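Local coordinates for putative oxidoreductase (Thermus thermophilus, PDB 2ISM), which is a putative oxidoreductase with a beta-propeller fold that holds a calcium ion, at residues H83-F86 with P87-Y91. Residues are numbered along the deposited sequence; the frame is centred on the assembly and turned at random.
Sequences HPRF and PQEPY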
ATOM      1  N   HIS B  83     -19.766   5.283 -14.156  1.00 12.67           N
ATOM      2  CA  HIS B  83     -19.610   6.629 -14.697  1.00 14.10           C
ATOM      3  C   HIS B  83     -18.774   7.403 -13.674  1.00 16.46           C
ATOM      4  O   HIS B  83     -18.920   7.197 -12.475  1.00 16.84           O
ATOM      5  CB  HIS B  83     -20.987   7.285 -14.864  1.00 14.80           C
ATOM      6  CG  HIS B  83     -20.951   8.615 -15.548  1.00 13.94           C
ATOM      7  ND1 HIS B  83     -20.388   9.735 -14.973  1.00 17.75           N
ATOM      8  CD2 HIS B  83     -21.410   9.006 -16.761  1.00 15.03           C
ATOM      9  CE1 HIS B  83     -20.502  10.757 -15.802  1.00 13.18           C
ATOM     10  NE2 HIS B  83     -21.118  10.341 -16.894  1.00 17.19           N
ATOM     11  N   PRO B  84     -17.876   8.288 -14.135  1.00 14.49           N
ATOM     12  CA  PRO B  84     -17.039   9.065 -13.212  1.00 16.38           C
ATOM     13  C   PRO B  84     -17.820   9.814 -12.128  1.00 21.01           C
ATOM     14  O   PRO B  84     -17.324   9.995 -11.014  1.00 20.08           O
ATOM     15  CB  PRO B  84     -16.292  10.014 -14.145  1.00 18.98           C
ATOM     16  CG  PRO B  84     -16.115   9.185 -15.367  1.00 17.88           C
ATOM     17  CD  PRO B  84     -17.491   8.552 -15.531  1.00 10.23           C
ATOM     18  N   ARG B  85     -19.033  10.249 -12.457  1.00 21.02           N
ATOM     19  CA  ARG B  85     -19.868  10.982 -11.505  1.00 21.92           C
ATOM     20  C   ARG B  85     -21.012  10.138 -10.938  1.00 20.36           C
ATOM     21  O   ARG B  85     -22.069  10.657 -10.578  1.00 22.36           O
ATOM     22  CB  ARG B  85     -20.425  12.249 -12.163  1.00 23.28           C
ATOM     23  CG  ARG B  85     -19.337  13.201 -12.649  1.00 29.22           C
ATOM     24  CD  ARG B  85     -19.875  14.591 -12.958  1.00 34.52           C
ATOM     25  NE  ARG B  85     -20.802  14.612 -14.088  1.00 38.02           N
ATOM     26  CZ  ARG B  85     -20.464  14.310 -15.339  1.00 41.96           C
ATOM     27  NH1 ARG B  85     -19.218  13.961 -15.628  1.00 42.08           N
ATOM     28  NH2 ARG B  85     -21.373  14.369 -16.303  1.00 35.45           N
ATOM     29  N   PHE B  86     -20.786   8.833 -10.862  1.00 19.63           N
ATOM     30  CA  PHE B  86     -21.766   7.890 -10.321  1.00 19.65           C
ATOM     31  C   PHE B  86     -21.925   8.202  -8.829  1.00 23.16           C
ATOM     32  O   PHE B  86     -20.938   8.457  -8.144  1.00 21.02           O
ATOM     33  CB  PHE B  86     -21.229   6.466 -10.507  1.00 20.35           C
ATOM     34  CG  PHE B  86     -22.187   5.387 -10.103  1.00 19.14           C
ATOM     35  CD1 PHE B  86     -23.117   4.888 -11.012  1.00 24.02           C
ATOM     36  CD2 PHE B  86     -22.154   4.856  -8.819  1.00 22.45           C
ATOM     37  CE1 PHE B  86     -23.999   3.870 -10.647  1.00 18.31           C
ATOM     38  CE2 PHE B  86     -23.033   3.839  -8.444  1.00 20.64           C
ATOM     39  CZ  PHE B  86     -23.957   3.346  -9.362  1.00 18.14           C
ATOM     40  N   PRO B  87     -23.165   8.173  -8.292  1.00 21.91           N
ATOM     41  CA  PRO B  87     -24.444   7.889  -8.946  1.00 25.58           C
ATOM     42  C   PRO B  87     -25.225   9.104  -9.468  1.00 26.90           C
ATOM     43  O   PRO B  87     -26.333   8.941  -9.982  1.00 26.72           O
ATOM     44  CB  PRO B  87     -25.207   7.147  -7.853  1.00 24.66           C
ATOM     45  CG  PRO B  87     -24.805   7.902  -6.637  1.00 23.45           C
ATOM     46  CD  PRO B  87     -23.306   8.104  -6.829  1.00 25.19           C
ATOM     47  N   GLN B  88     -24.670  10.310  -9.330  1.00 26.23           N
ATOM     48  CA  GLN B  88     -25.350  11.507  -9.838  1.00 31.40           C
ATOM     49  C   GLN B  88     -25.713  11.230 -11.289  1.00 28.61           C
ATOM     50  O   GLN B  88     -26.789  11.590 -11.759  1.00 24.46           O
ATOM     51  CB  GLN B  88     -24.448  12.743  -9.759  1.00 36.50           C
ATOM     52  CG  GLN B  88     -24.521  13.629 -11.006  1.00 48.92           C
ATOM     53  CD  GLN B  88     -24.438  15.109 -10.697  1.00 55.89           C
ATOM     54  OE1 GLN B  88     -23.790  15.869 -11.418  1.00 61.56           O
ATOM     55  NE2 GLN B  88     -25.111  15.529  -9.632  1.00 60.97           N
ATOM     56  N   GLU B  89     -24.772  10.620 -11.999  1.00 26.00           N
ATOM     57  CA  GLU B  89     -24.978  10.209 -13.380  1.00 24.79           C
ATOM     58  C   GLU B  89     -25.063   8.711 -13.116  1.00 22.30           C
ATOM     59  O   GLU B  89     -24.042   8.033 -13.030  1.00 18.76           O
ATOM     60  CB  GLU B  89     -23.753  10.545 -14.235  1.00 25.76           C
ATOM     61  CG  GLU B  89     -23.433  12.036 -14.313  1.00 31.02           C
ATOM     62  CD  GLU B  89     -24.386  12.806 -15.213  1.00 36.94           C
ATOM     63  OE1 GLU B  89     -25.390  12.222 -15.675  1.00 34.67           O
ATOM     64  OE2 GLU B  89     -24.129  14.005 -15.455  1.00 39.55           O
ATOM     65  N   PRO B  90     -26.287   8.189 -12.943  1.00 20.23           N
ATOM     66  CA  PRO B  90     -26.585   6.781 -12.661  1.00 19.06           C
ATOM     67  C   PRO B  90     -26.293   6.030 -13.946  1.00 19.92           C
ATOM     68  O   PRO B  90     -27.179   5.857 -14.781  1.00 20.00           O
ATOM     69  CB  PRO B  90     -28.060   6.821 -12.306  1.00 23.52           C
ATOM     70  CG  PRO B  90     -28.571   7.832 -13.266  1.00 25.22           C
ATOM     71  CD  PRO B  90     -27.539   8.941 -13.153  1.00 24.37           C
ATOM     72  N   TYR B  91     -25.066   5.552 -14.095  1.00 15.53           N
ATOM     73  CA  TYR B  91     -24.712   4.842 -15.311  1.00 15.84           C
ATOM     74  C   TYR B  91     -23.572   3.872 -15.026  1.00 17.25           C
ATOM     75  O   TYR B  91     -22.580   4.220 -14.385  1.00 14.95           O
ATOM     76  CB  TYR B  91     -24.393   5.672 -16.555  1.00 16.05           C
ATOM     77  CG  TYR B  91     -25.544   6.559 -16.981  1.00 21.83           C
ATOM     78  CD1 TYR B  91     -26.721   6.007 -17.489  1.00 22.51           C
ATOM     79  CD2 TYR B  91     -25.472   7.947 -16.843  1.00 22.94           C
ATOM     80  CE1 TYR B  91     -27.800   6.814 -17.848  1.00 23.79           C
ATOM     81  CE2 TYR B  91     -26.548   8.765 -17.199  1.00 24.65           C
ATOM     82  CZ  TYR B  91     -27.707   8.191 -17.699  1.00 26.77           C
ATOM     83  OH  TYR B  91     -28.776   8.987 -18.039  1.00 26.34           O
TER
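His83 and Tyr91 lie side by side where the two strands part, and His83 N donates to Tyr91 O (3.0 Å). The imidazole of His83 swings away from its own backbone nitrogen (chi1 -174°), which brings one face beneath Glu89: CB of Glu89 stands 3.5 Å from the centroid of the His83 ring, almost on the ring normal, in a CH-pi contact. In the ring plane, His83 ND1 accepts the backbone N-H of Arg85 at 2.9 Å, a nearly straight bond that helps to fix the ring's rotation and is consistent with an unprotonated ND1. The same residue opens a type I beta turn, His83 to Phe86, closed by Phe86 N bonding to His83 O. In this beta-propeller the loop joins strands 77-82 and 92-98, neighbours in one four-stranded antiparallel blade; it folds upon itself compactly at the surface, with its histidine buried against Tyr93 and Pro176. Arg85 carries the chain onward. Arg85 O receives Glu89 N at 3.1 Å, the donor lying above the carbonyl plane, while the arginine side chain runs alongside that of Glu89. With the chain bent at chi3 (-66°), Arg85 NH2 reaches Glu89 OE2 at 2.9 Å in a salt bridge; a single bond is made, with the guanidinium and carboxylate planes almost perpendicular and OE2 met from above the carboxylate plane. The imidazole CE1 of His83 also lies over one face of the guanidinium, toward its rim. At Phe86 the peptide to Pro87 is cis, and Pro87 CB sits over the middle of the phenyl face, 4.0 Å from the centroid of the Phe86 ring. Phe86 CA also makes a CA-H...O contact with Glu89 O; the Phe86 ring meets that of His112, on strand 104-112, edge-to-face, and the side chain touches Leu39 and Pro40.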